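Local coordinates for protein microbial serine proteinases; subtilisin (Bacillus subtilis, PDB 2GKO) that hydrolyses peptide bonds in proteins as a subtilisin-type serine protease, probably adapted to work in the cold, at residues A[40-48]-A[80-89]; A[63-71]-A[100-109]. All coordinates share one frame; numbering follows the deposited sequence.

Contact 1. Residues A[40-48]-A[80-89]; sequences NHPDLSNNV and LANGGTGSGV
Asp43 and Gly84 bring the two backbones nearest, their CA atoms 4.2 Å apart, and neither segment is regular helix or strand there. Asn82 N donates to Asp43 O over 2.9 Å, while Ala81 CA adds a CA-H...O contact to Asp43 O at 3.2 Å. One step back, Gly84 CA meets Pro42 O in another such contact. The Asp43 carboxylate reaches across to the far arm of the 80-89 loop, where Val89 N gives a hydrogen bond to Asp43 OD2 (3.0 Å) from above the carboxylate plane, 68° out of it; Tyr242 OH binds the same oxygen, so two partners hold this buried group. A CB on Gly84 or Gly88 would run into Asp43 OD1, consistent with glycine at both positions. Both segments are connections of the subtilase alpha/beta fold. Residues 40-48 lead into strand 48-53, and the loop at 80-89 belongs to the beta-alpha-beta crossover from that strand through helix 71-80 to the parallel strand 97-102. Asn82 CG sits between its backbone N and carbonyl carbon (chi1 64°), folding Asn82 OD1 back onto Gly84 N, 2.8 Å away, as an Asx turn. Its ND2 gives to two waters, one also held by Pro42 O and Asn46 N, the other by Asn47 OD1. The Asn47 and Asn82 side chains run by one another in opposite senses, amide planes 62° apart, and Asn47 ND2 meets Leu80 O nearly along the C=O axis (2.9 Å) while also serving Pro94 O. Leu44 CD2 touches Leu80 CD1 at 3.8 Å, the two side chains crossing at about a right angle.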
ATOM      1  N   ASN A  40       1.299  12.151 -15.917  1.00 12.60           N
ATOM      2  CA  ASN A  40       1.297  13.595 -16.072  1.00 12.92           C
ATOM      3  C   ASN A  40       0.553  14.316 -14.971  1.00 12.37           C
ATOM      4  O   ASN A  40       0.407  15.541 -15.045  1.00 12.63           O
ATOM      5  CB  ASN A  40       0.680  13.977 -17.396  1.00 13.28           C
ATOM      6  CG  ASN A  40       1.492  13.467 -18.568  1.00 18.31           C
ATOM      7  OD1 ASN A  40       2.722  13.533 -18.545  1.00 21.93           O
ATOM      8  ND2 ASN A  40       0.817  12.944 -19.588  1.00 22.53           N
ATOM      9  N   HIS A  41       0.092  13.603 -13.942  1.00 11.03           N
ATOM     10  CA  HIS A  41      -0.586  14.289 -12.856  1.00 11.25           C
ATOM     11  C   HIS A  41       0.456  15.210 -12.240  1.00 10.47           C
ATOM     12  O   HIS A  41       1.568  14.783 -11.925  1.00  9.72           O
ATOM     13  CB  HIS A  41      -1.111  13.336 -11.794  1.00 11.01           C
ATOM     14  CG  HIS A  41      -2.073  13.979 -10.850  1.00 10.26           C
ATOM     15  ND1 HIS A  41      -1.675  14.905  -9.910  1.00 11.08           N
ATOM     16  CD2 HIS A  41      -3.419  13.902 -10.761  1.00 10.13           C
ATOM     17  CE1 HIS A  41      -2.738  15.326  -9.246  1.00 11.03           C
ATOM     18  NE2 HIS A  41      -3.807  14.721  -9.732  1.00 10.67           N
ATOM     19  N   PRO A  42       0.119  16.484 -12.033  1.00 11.26           N
ATOM     20  CA  PRO A  42       1.109  17.420 -11.494  1.00 11.80           C
ATOM     21  C   PRO A  42       1.716  17.040 -10.157  1.00 11.30           C
ATOM     22  O   PRO A  42       2.823  17.444  -9.865  1.00 11.82           O
ATOM     23  CB  PRO A  42       0.326  18.740 -11.331  1.00 12.59           C
ATOM     24  CG  PRO A  42      -1.026  18.500 -11.752  1.00 14.10           C
ATOM     25  CD  PRO A  42      -1.151  17.130 -12.369  1.00 11.81           C
ATOM     26  N   ASP A  43       0.986  16.288  -9.344  1.00 10.67           N
ATOM     27  CA  ASP A  43       1.489  15.884  -8.039  1.00 10.17           C
ATOM     28  C   ASP A  43       2.201  14.538  -8.061  1.00 10.61           C
ATOM     29  O   ASP A  43       2.662  14.096  -7.026  1.00  9.18           O
ATOM     30  CB  ASP A  43       0.353  15.793  -7.028  1.00 10.40           C
ATOM     31  CG  ASP A  43      -0.428  17.073  -6.895  1.00 12.52           C
ATOM     32  OD1 ASP A  43       0.092  18.155  -7.258  1.00 12.26           O
ATOM     33  OD2 ASP A  43      -1.576  17.067  -6.441  1.00 11.69           O
ATOM     34  N   LEU A  44       2.326  13.934  -9.240  1.00 10.63           N
ATOM     35  CA  LEU A  44       3.034  12.635  -9.390  1.00 10.72           C
ATOM     36  C   LEU A  44       4.161  12.638 -10.395  1.00 11.47           C
ATOM     37  O   LEU A  44       5.095  11.872 -10.257  1.00 10.73           O
ATOM     38  CB  LEU A  44       2.053  11.527  -9.795  1.00 10.71           C
ATOM     39  CG  LEU A  44       0.908  11.240  -8.835  1.00 10.72           C
ATOM     40  CD1 LEU A  44      -0.067  10.241  -9.442  1.00 10.80           C
ATOM     41  CD2 LEU A  44       1.462  10.699  -7.541  1.00 12.06           C
ATOM     42  N   SER A  45       4.084  13.519 -11.389  1.00 12.33           N
ATOM     43  CA  SER A  45       4.936  13.450 -12.574  1.00 12.83           C
ATOM     44  C   SER A  45       6.423  13.438 -12.253  1.00 12.59           C
ATOM     45  O   SER A  45       7.209  12.715 -12.865  1.00 12.22           O
ATOM     46  CB  SER A  45       4.624  14.643 -13.480  1.00 13.08           C
ATOM     47  OG  SER A  45       5.459  14.605 -14.631  1.00 18.15           O
ATOM     48  N   ASN A  46       6.814  14.245 -11.288  1.00 14.16           N
ATOM     49  CA  ASN A  46       8.213  14.372 -10.953  1.00 14.35           C
ATOM     50  C   ASN A  46       8.795  13.142 -10.264  1.00 12.63           C
ATOM     51  O   ASN A  46      10.017  13.015 -10.161  1.00 12.60           O
ATOM     52  CB  ASN A  46       8.420  15.590 -10.071  1.00 15.69           C
ATOM     53  CG  ASN A  46       9.279  16.648 -10.744  1.00 21.86           C
ATOM     54  OD1 ASN A  46       9.021  17.073 -11.882  1.00 29.28           O
ATOM     55  ND2 ASN A  46      10.289  17.095 -10.029  1.00 28.13           N
ATOM     56  N   ASN A  47       7.927  12.270  -9.743  1.00 11.26           N
ATOM     57  CA  ASN A  47       8.365  11.027  -9.128  1.00 10.42           C
ATOM     58  C   ASN A  47       8.294   9.826 -10.070  1.00  9.82           C
ATOM     59  O   ASN A  47       8.732   8.743  -9.716  1.00 10.07           O
ATOM     60  CB  ASN A  47       7.598  10.732  -7.845  1.00 10.25           C
ATOM     61  CG  ASN A  47       8.092  11.576  -6.689  1.00 11.71           C
ATOM     62  OD1 ASN A  47       9.254  11.980  -6.680  1.00 12.75           O
ATOM     63  ND2 ASN A  47       7.237  11.814  -5.699  1.00  9.52           N
ATOM     64  N   VAL A  48       7.763  10.025 -11.260  1.00  9.21           N
ATOM     65  CA  VAL A  48       7.643   8.899 -12.196  1.00  8.96           C
ATOM     66  C   VAL A  48       9.036   8.453 -12.662  1.00 10.47           C
ATOM     67  O   VAL A  48       9.811   9.238 -13.219  1.00 10.57           O
ATOM     68  CB  VAL A  48       6.784   9.247 -13.406  1.00  9.37           C
ATOM     69  CG1 VAL A  48       6.818   8.125 -14.414  1.00  9.89           C
ATOM     70  CG2 VAL A  48       5.351   9.534 -12.984  1.00  9.93           C
ATOM     71  N   LEU A  80       3.027   8.563  -2.482  1.00  9.52           N
ATOM     72  CA  LEU A  80       4.160   9.427  -2.870  1.00  9.93           C
ATOM     73  C   LEU A  80       3.869  10.727  -3.631  1.00 10.64           C
ATOM     74  O   LEU A  80       4.774  11.290  -4.248  1.00 11.11           O
ATOM     75  CB  LEU A  80       5.235   8.579  -3.600  1.00  9.93           C
ATOM     76  CG  LEU A  80       4.821   7.730  -4.814  1.00  9.42           C
ATOM     77  CD1 LEU A  80       4.227   8.545  -5.959  1.00 11.54           C
ATOM     78  CD2 LEU A  80       6.059   6.971  -5.299  1.00 12.02           C
ATOM     79  N   ALA A  81       2.631  11.221  -3.598  1.00 10.40           N
ATOM     80  CA  ALA A  81       2.332  12.538  -4.195  1.00  9.99           C
ATOM     81  C   ALA A  81       3.276  13.575  -3.551  1.00 10.67           C
ATOM     82  O   ALA A  81       3.619  13.457  -2.385  1.00 10.52           O
ATOM     83  CB  ALA A  81       0.890  12.921  -3.977  1.00 10.25           C
ATOM     84  N   ASN A  82       3.707  14.554  -4.326  1.00 11.44           N
ATOM     85  CA  ASN A  82       4.800  15.433  -3.895  1.00 12.15           C
ATOM     86  C   ASN A  82       4.383  16.892  -3.750  1.00 13.02           C
ATOM     87  O   ASN A  82       5.254  17.754  -3.631  1.00 13.73           O
ATOM     88  CB  ASN A  82       5.976  15.333  -4.868  1.00 12.47           C
ATOM     89  CG  ASN A  82       5.633  15.828  -6.248  1.00 13.83           C
ATOM     90  OD1 ASN A  82       4.609  16.454  -6.455  1.00 11.82           O
ATOM     91  ND2 ASN A  82       6.466  15.475  -7.246  1.00 19.49           N
ATOM     92  N   GLY A  83       3.088  17.156  -3.784  1.00 13.29           N
ATOM     93  CA  GLY A  83       2.542  18.500  -3.664  1.00 13.64           C
ATOM     94  C   GLY A  83       2.648  19.349  -4.914  1.00 14.18           C
ATOM     95  O   GLY A  83       2.247  20.515  -4.885  1.00 15.57           O
ATOM     96  N   GLY A  84       3.161  18.803  -6.014  1.00 13.67           N
ATOM     97  CA  GLY A  84       3.302  19.544  -7.256  1.00 14.96           C
ATOM     98  C   GLY A  84       4.240  20.726  -7.133  1.00 15.66           C
ATOM     99  O   GLY A  84       5.366  20.565  -6.701  1.00 16.17           O
ATOM    100  N   THR A  85       3.773  21.916  -7.506  1.00 16.67           N
ATOM    101  CA  THR A  85       4.573  23.143  -7.311  1.00 18.77           C
ATOM    102  C   THR A  85       4.340  23.777  -5.933  1.00 19.43           C
ATOM    103  O   THR A  85       4.855  24.873  -5.656  1.00 20.14           O
ATOM    104  CB  THR A  85       4.297  24.176  -8.417  1.00 19.02           C
ATOM    105  OG1 THR A  85       2.899  24.478  -8.472  1.00 20.88           O
ATOM    106  CG2 THR A  85       4.631  23.646  -9.789  1.00 20.89           C
ATOM    107  N   GLY A  86       3.562  23.108  -5.083  1.00 19.40           N
ATOM    108  CA  GLY A  86       3.343  23.513  -3.705  1.00 19.58           C
ATOM    109  C   GLY A  86       1.892  23.513  -3.279  1.00 19.61           C
ATOM    110  O   GLY A  86       1.616  23.415  -2.085  1.00 21.49           O
ATOM    111  N   SER A  87       0.981  23.610  -4.247  1.00 19.55           N
ATOM    112  CA  SER A  87      -0.468  23.674  -4.022  1.00 19.41           C
ATOM    113  C   SER A  87      -1.201  22.338  -4.149  1.00 18.18           C
ATOM    114  O   SER A  87      -2.414  22.280  -3.986  1.00 18.73           O
ATOM    115  CB  SER A  87      -1.090  24.639  -5.033  1.00 20.25           C
ATOM    116  OG  SER A  87      -0.579  25.938  -4.799  1.00 24.67           O
ATOM    117  N   GLY A  88      -0.477  21.277  -4.479  1.00 16.46           N
ATOM    118  CA  GLY A  88      -1.105  19.978  -4.636  1.00 15.32           C
ATOM    119  C   GLY A  88      -1.139  19.140  -3.377  1.00 14.13           C
ATOM    120  O   GLY A  88      -0.823  19.595  -2.271  1.00 14.53           O
ATOM    121  N   VAL A  89      -1.539  17.878  -3.552  1.00 12.47           N
ATOM    122  CA  VAL A  89      -1.617  16.929  -2.464  1.00 11.59           C
ATOM    123  C   VAL A  89      -0.275  16.226  -2.212  1.00 10.86           C
ATOM    124  O   VAL A  89       0.514  16.041  -3.136  1.00 10.34           O
ATOM    125  CB  VAL A  89      -2.772  15.893  -2.715  1.00 11.37           C
ATOM    126  CG1 VAL A  89      -2.351  14.800  -3.702  1.00 11.50           C
ATOM    127  CG2 VAL A  89      -3.255  15.291  -1.402  1.00 12.33           C
TER
HETATM  128  O   HOH W   1       5.230  16.221  -9.686  1.00 22.28           O
HETATM  129  O   HOH W   2       9.524  14.756  -6.792  1.00 24.97           O

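Contact 2. Residues A[63-71]-A[100-109]; sequences NSCTDRQGH and AYKVLGDDGS. With PMS (phenylmethanesulfonic acid), chain G.
Cys65 lies beside the end of strand 97-102, Cys65 SG 3.8 Å from Ala100 CB, and its disulfide to Cys51 ties this end of the loop to strand 48-53. At Thr66 the backbone takes over: Lys102, extended throughout with CG anti to the backbone N (chi1 -176°), hydrogen-bonds through Lys102 NZ to Thr66 O in the carbonyl plane at 2.8 Å. Asp67 turns away from 100-109; its OD1 accepts from Gln69 N in an Asx turn, from Gly70 N in the wider Asx motif, and from Thr35 OG1. Arg68 runs out across Asp106 at about a right angle, and Arg68 NH1 makes a weakly angled salt bridge to Asp106 OD2 (2.8 Å) at the guanidinium edge, the planes 77° apart. Lys102 NZ joins Asp106 OD2 on its syn side, again at 2.8 Å, so one carboxylate gathers two cations into a network. Gln69, bent in mid-chain, comes up against Asp107 from the opposite direction, amide and carboxylate planes 60° apart; Gln69 OE1 and Asp107 OD1, both acceptors, make no bond. Waters bridge instead, one from Asp107 OD1 to Arg68 O, another from Gln69 NE2 to Gly108 O. Gly70 is the N-cap of the next helix, and PMS C5 lies over the centre of one face of the His71 ring, 3.3 Å from His71 CG. With the imidazole cut back to an alanine, PMS C5 would probably lose this ring contact, opening a gap beside the phenyl. Asp34, His71 and Ser249 are consistent with the subtilase catalytic triad; Ser249 N and Asn168 ND2, both hydrogen-bonded to PMS, with the oxyanion hole.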
ATOM      1  N   ASN A  63       7.132   2.223 -21.301  1.00 15.70           N
ATOM      2  CA  ASN A  63       6.742   3.615 -21.499  1.00 16.28           C
ATOM      3  C   ASN A  63       5.241   3.756 -21.706  1.00 15.05           C
ATOM      4  O   ASN A  63       4.774   4.588 -22.499  1.00 15.48           O
ATOM      5  CB  ASN A  63       7.520   4.233 -22.677  1.00 17.06           C
ATOM      6  CG  ASN A  63       9.025   4.219 -22.447  1.00 19.73           C
ATOM      7  OD1 ASN A  63       9.523   4.767 -21.462  1.00 24.71           O
ATOM      8  ND2 ASN A  63       9.757   3.601 -23.373  1.00 23.20           N
ATOM      9  N   SER A  64       4.492   2.927 -21.002  1.00 13.76           N
ATOM     10  CA  SER A  64       3.037   2.887 -21.115  1.00 12.80           C
ATOM     11  C   SER A  64       2.450   2.316 -19.819  1.00 11.97           C
ATOM     12  O   SER A  64       2.894   1.281 -19.338  1.00 10.99           O
ATOM     13  CB  SER A  64       2.656   1.979 -22.289  1.00 13.34           C
ATOM     14  OG  SER A  64       1.268   2.038 -22.551  1.00 13.25           O
ATOM     15  N   CYS A  65       1.477   3.014 -19.229  1.00 10.67           N
ATOM     16  CA  CYS A  65       0.871   2.618 -17.966  1.00 10.59           C
ATOM     17  C   CYS A  65      -0.389   3.459 -17.702  1.00 11.04           C
ATOM     18  O   CYS A  65      -0.638   3.857 -16.571  1.00  9.36           O
ATOM     19  CB  CYS A  65       1.874   2.784 -16.818  1.00 10.53           C
ATOM     20  SG  CYS A  65       2.495   4.453 -16.619  1.00  9.91           S
ATOM     21  N   THR A  66      -1.179   3.687 -18.744  1.00 11.24           N
ATOM     22  CA  THR A  66      -2.307   4.619 -18.701  1.00 12.51           C
ATOM     23  C   THR A  66      -3.398   4.166 -17.766  1.00 11.00           C
ATOM     24  O   THR A  66      -3.859   3.052 -17.825  1.00 10.80           O
ATOM     25  CB  THR A  66      -2.867   4.817 -20.121  1.00 13.34           C
ATOM     26  OG1 THR A  66      -1.805   5.294 -20.970  1.00 17.16           O
ATOM     27  CG2 THR A  66      -3.904   5.908 -20.152  1.00 16.37           C
ATOM     28  N   ASP A  67      -3.786   5.051 -16.846  1.00 10.60           N
ATOM     29  CA  ASP A  67      -4.889   4.808 -15.953  1.00 10.46           C
ATOM     30  C   ASP A  67      -6.154   5.438 -16.529  1.00 10.65           C
ATOM     31  O   ASP A  67      -6.194   6.642 -16.719  1.00 11.62           O
ATOM     32  CB  ASP A  67      -4.555   5.426 -14.595  1.00 10.28           C
ATOM     33  CG  ASP A  67      -5.520   5.054 -13.528  1.00  9.09           C
ATOM     34  OD1 ASP A  67      -6.396   4.174 -13.749  1.00  8.79           O
ATOM     35  OD2 ASP A  67      -5.503   5.648 -12.425  1.00  8.76           O
ATOM     36  N   ARG A  68      -7.171   4.619 -16.769  1.00 11.24           N
ATOM     37  CA  ARG A  68      -8.477   5.071 -17.233  1.00 12.12           C
ATOM     38  C   ARG A  68      -9.548   4.787 -16.188  1.00 11.91           C
ATOM     39  O   ARG A  68     -10.734   4.976 -16.429  1.00 12.57           O
ATOM     40  CB  ARG A  68      -8.816   4.379 -18.545  1.00 12.88           C
ATOM     41  CG  ARG A  68      -7.845   4.753 -19.670  1.00 15.50           C
ATOM     42  CD  ARG A  68      -7.973   3.901 -20.895  1.00 20.32           C
ATOM     43  NE  ARG A  68      -7.025   4.341 -21.920  1.00 22.61           N
ATOM     44  CZ  ARG A  68      -5.956   3.645 -22.314  1.00 24.11           C
ATOM     45  NH1 ARG A  68      -5.667   2.460 -21.772  1.00 24.16           N
ATOM     46  NH2 ARG A  68      -5.158   4.159 -23.243  1.00 25.74           N
ATOM     47  N   GLN A  69      -9.129   4.327 -15.019  1.00 11.32           N
ATOM     48  CA  GLN A  69     -10.044   3.980 -13.935  1.00 12.24           C
ATOM     49  C   GLN A  69      -9.906   4.975 -12.754  1.00 11.73           C
ATOM     50  O   GLN A  69     -10.908   5.499 -12.262  1.00 11.90           O
ATOM     51  CB  GLN A  69      -9.746   2.555 -13.453  1.00 13.77           C
ATOM     52  CG  GLN A  69     -10.246   1.455 -14.365  1.00 18.48           C
ATOM     53  CD  GLN A  69     -11.650   1.027 -13.979  1.00 26.82           C
ATOM     54  OE1 GLN A  69     -12.580   1.835 -14.033  1.00 31.96           O
ATOM     55  NE2 GLN A  69     -11.804  -0.224 -13.562  1.00 31.87           N
ATOM     56  N   GLY A  70      -8.680   5.230 -12.318  1.00  9.85           N
ATOM     57  CA  GLY A  70      -8.422   6.108 -11.189  1.00  9.76           C
ATOM     58  C   GLY A  70      -7.715   5.454 -10.027  1.00  9.63           C
ATOM     59  O   GLY A  70      -6.954   6.100  -9.337  1.00  9.23           O
ATOM     60  N   HIS A  71      -7.982   4.164  -9.812  1.00  9.56           N
ATOM     61  CA  HIS A  71      -7.450   3.460  -8.632  1.00 10.16           C
ATOM     62  C   HIS A  71      -5.942   3.577  -8.493  1.00  9.36           C
ATOM     63  O   HIS A  71      -5.431   3.868  -7.429  1.00  8.51           O
ATOM     64  CB  HIS A  71      -7.766   1.970  -8.698  1.00 11.37           C
ATOM     65  CG  HIS A  71      -9.213   1.636  -8.655  1.00 17.92           C
ATOM     66  ND1 HIS A  71      -9.665   0.331  -8.640  1.00 23.18           N
ATOM     67  CD2 HIS A  71     -10.316   2.417  -8.596  1.00 21.03           C
ATOM     68  CE1 HIS A  71     -10.987   0.328  -8.588  1.00 24.01           C
ATOM     69  NE2 HIS A  71     -11.405   1.582  -8.569  1.00 24.36           N
ATOM     70  N   ALA A 100       5.143   2.669 -11.985  1.00  9.56           N
ATOM     71  CA  ALA A 100       3.727   2.505 -12.274  1.00  9.52           C
ATOM     72  C   ALA A 100       3.626   1.294 -13.189  1.00  9.85           C
ATOM     73  O   ALA A 100       3.983   1.375 -14.371  1.00  9.61           O
ATOM     74  CB  ALA A 100       3.157   3.770 -12.944  1.00 10.11           C
ATOM     75  N   TYR A 101       3.185   0.163 -12.626  1.00  8.63           N
ATOM     76  CA  TYR A 101       3.036  -1.095 -13.371  1.00  9.10           C
ATOM     77  C   TYR A 101       1.540  -1.387 -13.533  1.00  9.65           C
ATOM     78  O   TYR A 101       0.839  -1.665 -12.546  1.00  9.20           O
ATOM     79  CB  TYR A 101       3.714  -2.236 -12.613  1.00  9.21           C
ATOM     80  CG  TYR A 101       5.226  -2.286 -12.687  1.00  8.61           C
ATOM     81  CD1 TYR A 101       5.989  -1.228 -13.207  1.00  9.18           C
ATOM     82  CD2 TYR A 101       5.911  -3.414 -12.206  1.00  8.62           C
ATOM     83  CE1 TYR A 101       7.407  -1.290 -13.238  1.00  9.12           C
ATOM     84  CE2 TYR A 101       7.294  -3.506 -12.258  1.00  9.88           C
ATOM     85  CZ  TYR A 101       8.050  -2.443 -12.772  1.00 10.77           C
ATOM     86  OH  TYR A 101       9.417  -2.567 -12.776  1.00 11.45           O
ATOM     87  N   LYS A 102       1.032  -1.319 -14.767  1.00  9.02           N
ATOM     88  CA  LYS A 102      -0.389  -1.559 -15.021  1.00  9.06           C
ATOM     89  C   LYS A 102      -0.583  -3.070 -15.113  1.00  9.98           C
ATOM     90  O   LYS A 102      -0.027  -3.706 -15.996  1.00 10.77           O
ATOM     91  CB  LYS A 102      -0.877  -0.835 -16.273  1.00  8.24           C
ATOM     92  CG  LYS A 102      -2.357  -0.972 -16.546  1.00  8.67           C
ATOM     93  CD  LYS A 102      -2.773  -0.089 -17.702  1.00 10.61           C
ATOM     94  CE  LYS A 102      -4.258  -0.182 -17.930  1.00 11.82           C
ATOM     95  NZ  LYS A 102      -4.743   0.713 -19.041  1.00 12.38           N
ATOM     96  N   VAL A 103      -1.335  -3.616 -14.176  1.00 10.18           N
ATOM     97  CA  VAL A 103      -1.668  -5.048 -14.131  1.00 10.95           C
ATOM     98  C   VAL A 103      -3.163  -5.354 -14.197  1.00 12.52           C
ATOM     99  O   VAL A 103      -3.547  -6.524 -14.349  1.00 12.84           O
ATOM    100  CB  VAL A 103      -1.065  -5.709 -12.873  1.00 10.44           C
ATOM    101  CG1 VAL A 103       0.403  -5.407 -12.792  1.00 11.52           C
ATOM    102  CG2 VAL A 103      -1.802  -5.294 -11.567  1.00  9.59           C
ATOM    103  N   LEU A 104      -4.002  -4.323 -14.083  1.00 13.78           N
ATOM    104  CA  LEU A 104      -5.455  -4.444 -14.141  1.00 16.66           C
ATOM    105  C   LEU A 104      -5.857  -3.736 -15.423  1.00 20.31           C
ATOM    106  O   LEU A 104      -5.685  -2.529 -15.568  1.00 20.20           O
ATOM    107  CB  LEU A 104      -6.075  -3.808 -12.914  1.00 16.46           C
ATOM    108  CG  LEU A 104      -5.611  -4.338 -11.558  1.00 16.53           C
ATOM    109  CD1 LEU A 104      -6.335  -3.652 -10.401  1.00 18.57           C
ATOM    110  CD2 LEU A 104      -5.832  -5.821 -11.476  1.00 16.89           C
ATOM    111  N   GLY A 105      -6.301  -4.529 -16.381  1.00 25.26           N
ATOM    112  CA  GLY A 105      -6.352  -4.093 -17.762  1.00 28.60           C
ATOM    113  C   GLY A 105      -7.730  -3.623 -18.089  1.00 31.93           C
ATOM    114  O   GLY A 105      -8.697  -4.002 -17.414  1.00 32.54           O
ATOM    115  N   ASP A 106      -7.826  -2.807 -19.136  1.00 35.65           N
ATOM    116  CA  ASP A 106      -9.094  -2.209 -19.496  1.00 38.19           C
ATOM    117  C   ASP A 106      -9.994  -3.262 -20.153  1.00 39.98           C
ATOM    118  O   ASP A 106      -9.524  -4.127 -20.907  1.00 40.56           O
ATOM    119  CB  ASP A 106      -8.951  -0.977 -20.419  1.00 38.78           C
ATOM    120  CG  ASP A 106      -7.779  -0.064 -20.051  1.00 40.30           C
ATOM    121  OD1 ASP A 106      -7.787   0.586 -18.981  1.00 39.73           O
ATOM    122  OD2 ASP A 106      -6.799   0.065 -20.822  1.00 44.06           O
ATOM    123  N   ASP A 107     -11.266  -3.258 -19.779  1.00 42.00           N
ATOM    124  CA  ASP A 107     -11.697  -2.674 -18.510  1.00 43.69           C
ATOM    125  C   ASP A 107     -12.767  -3.581 -17.933  1.00 44.52           C
ATOM    126  O   ASP A 107     -13.456  -4.321 -18.649  1.00 45.15           O
ATOM    127  CB  ASP A 107     -12.123  -1.201 -18.637  1.00 44.11           C
ATOM    128  CG  ASP A 107     -11.347  -0.274 -17.706  1.00 45.55           C
ATOM    129  OD1 ASP A 107     -11.983   0.570 -17.042  1.00 48.22           O
ATOM    130  OD2 ASP A 107     -10.100  -0.295 -17.582  1.00 47.41           O
ATOM    131  N   GLY A 108     -12.893  -3.500 -16.620  1.00 45.17           N
ATOM    132  CA  GLY A 108     -13.094  -4.679 -15.807  1.00 45.20           C
ATOM    133  C   GLY A 108     -11.783  -4.663 -15.048  1.00 45.32           C
ATOM    134  O   GLY A 108     -11.565  -3.691 -14.301  1.00 46.19           O
ATOM    135  N   SER A 109     -10.914  -5.671 -15.235  1.00 44.59           N
ATOM    136  CA  SER A 109      -9.517  -5.582 -14.749  1.00 43.89           C
ATOM    137  C   SER A 109      -8.624  -6.854 -14.872  1.00 42.43           C
ATOM    138  O   SER A 109      -8.264  -7.234 -15.979  1.00 43.52           O
ATOM    139  CB  SER A 109      -9.470  -4.975 -13.336  1.00 43.98           C
ATOM    140  OG  SER A 109      -9.508  -3.546 -13.400  1.00 44.86           O
TER
HETATM  141  C   PMS G 601      -9.749  -2.305  -4.244  1.00 23.35           C
HETATM  142  S   PMS G 601      -8.942  -2.504  -2.785  1.00 22.24           S
HETATM  143  C1  PMS G 601     -10.251  -0.886  -4.479  1.00 27.00           C
HETATM  144  C2  PMS G 601     -11.529  -0.505  -4.076  1.00 29.18           C
HETATM  145  C3  PMS G 601     -11.996   0.792  -4.316  1.00 30.57           C
HETATM  146  C4  PMS G 601     -11.188   1.691  -4.999  1.00 30.81           C
HETATM  147  C5  PMS G 601      -9.926   1.312  -5.441  1.00 29.19           C
HETATM  148  C6  PMS G 601      -9.469   0.022  -5.184  1.00 28.95           C
HETATM  149  O2S PMS G 601      -8.690  -3.920  -2.632  1.00 23.45           O
HETATM  150  O1S PMS G 601      -9.758  -1.828  -1.780  1.00 17.47           O
HETATM  151  O   HOH W   3      -6.906   1.762 -16.279  1.00 12.58           O
HETATM  152  O   HOH W   4     -12.779   3.028 -17.327  1.00 30.94           O
HETATM  153  O   HOH W   5     -13.796  -2.405 -12.898  1.00 45.53           O

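Overall arrangement
The two contacts interleave along the chain in the order 40-48, 63-71, 80-89, 100-109, so the segments of one contact alternate with those of the other. Helix 71-80 joins them directly: it starts at the inhibitor-facing end of contact 2 and runs into the second segment of contact 1. After 80-89 the chain reaches strand 97-102, whose last residues belong to contact 2. Their centres lie about 19 Å apart and their nearest atoms about 6 Å, without touching. Only contact 2 borders the pocket of phenylmethanesulfonic acid; in contact 1 the Leu44 side chain stays about 14 Å from that ligand, whereas the Asn47 side chain is about 9 Å from a calcium ion.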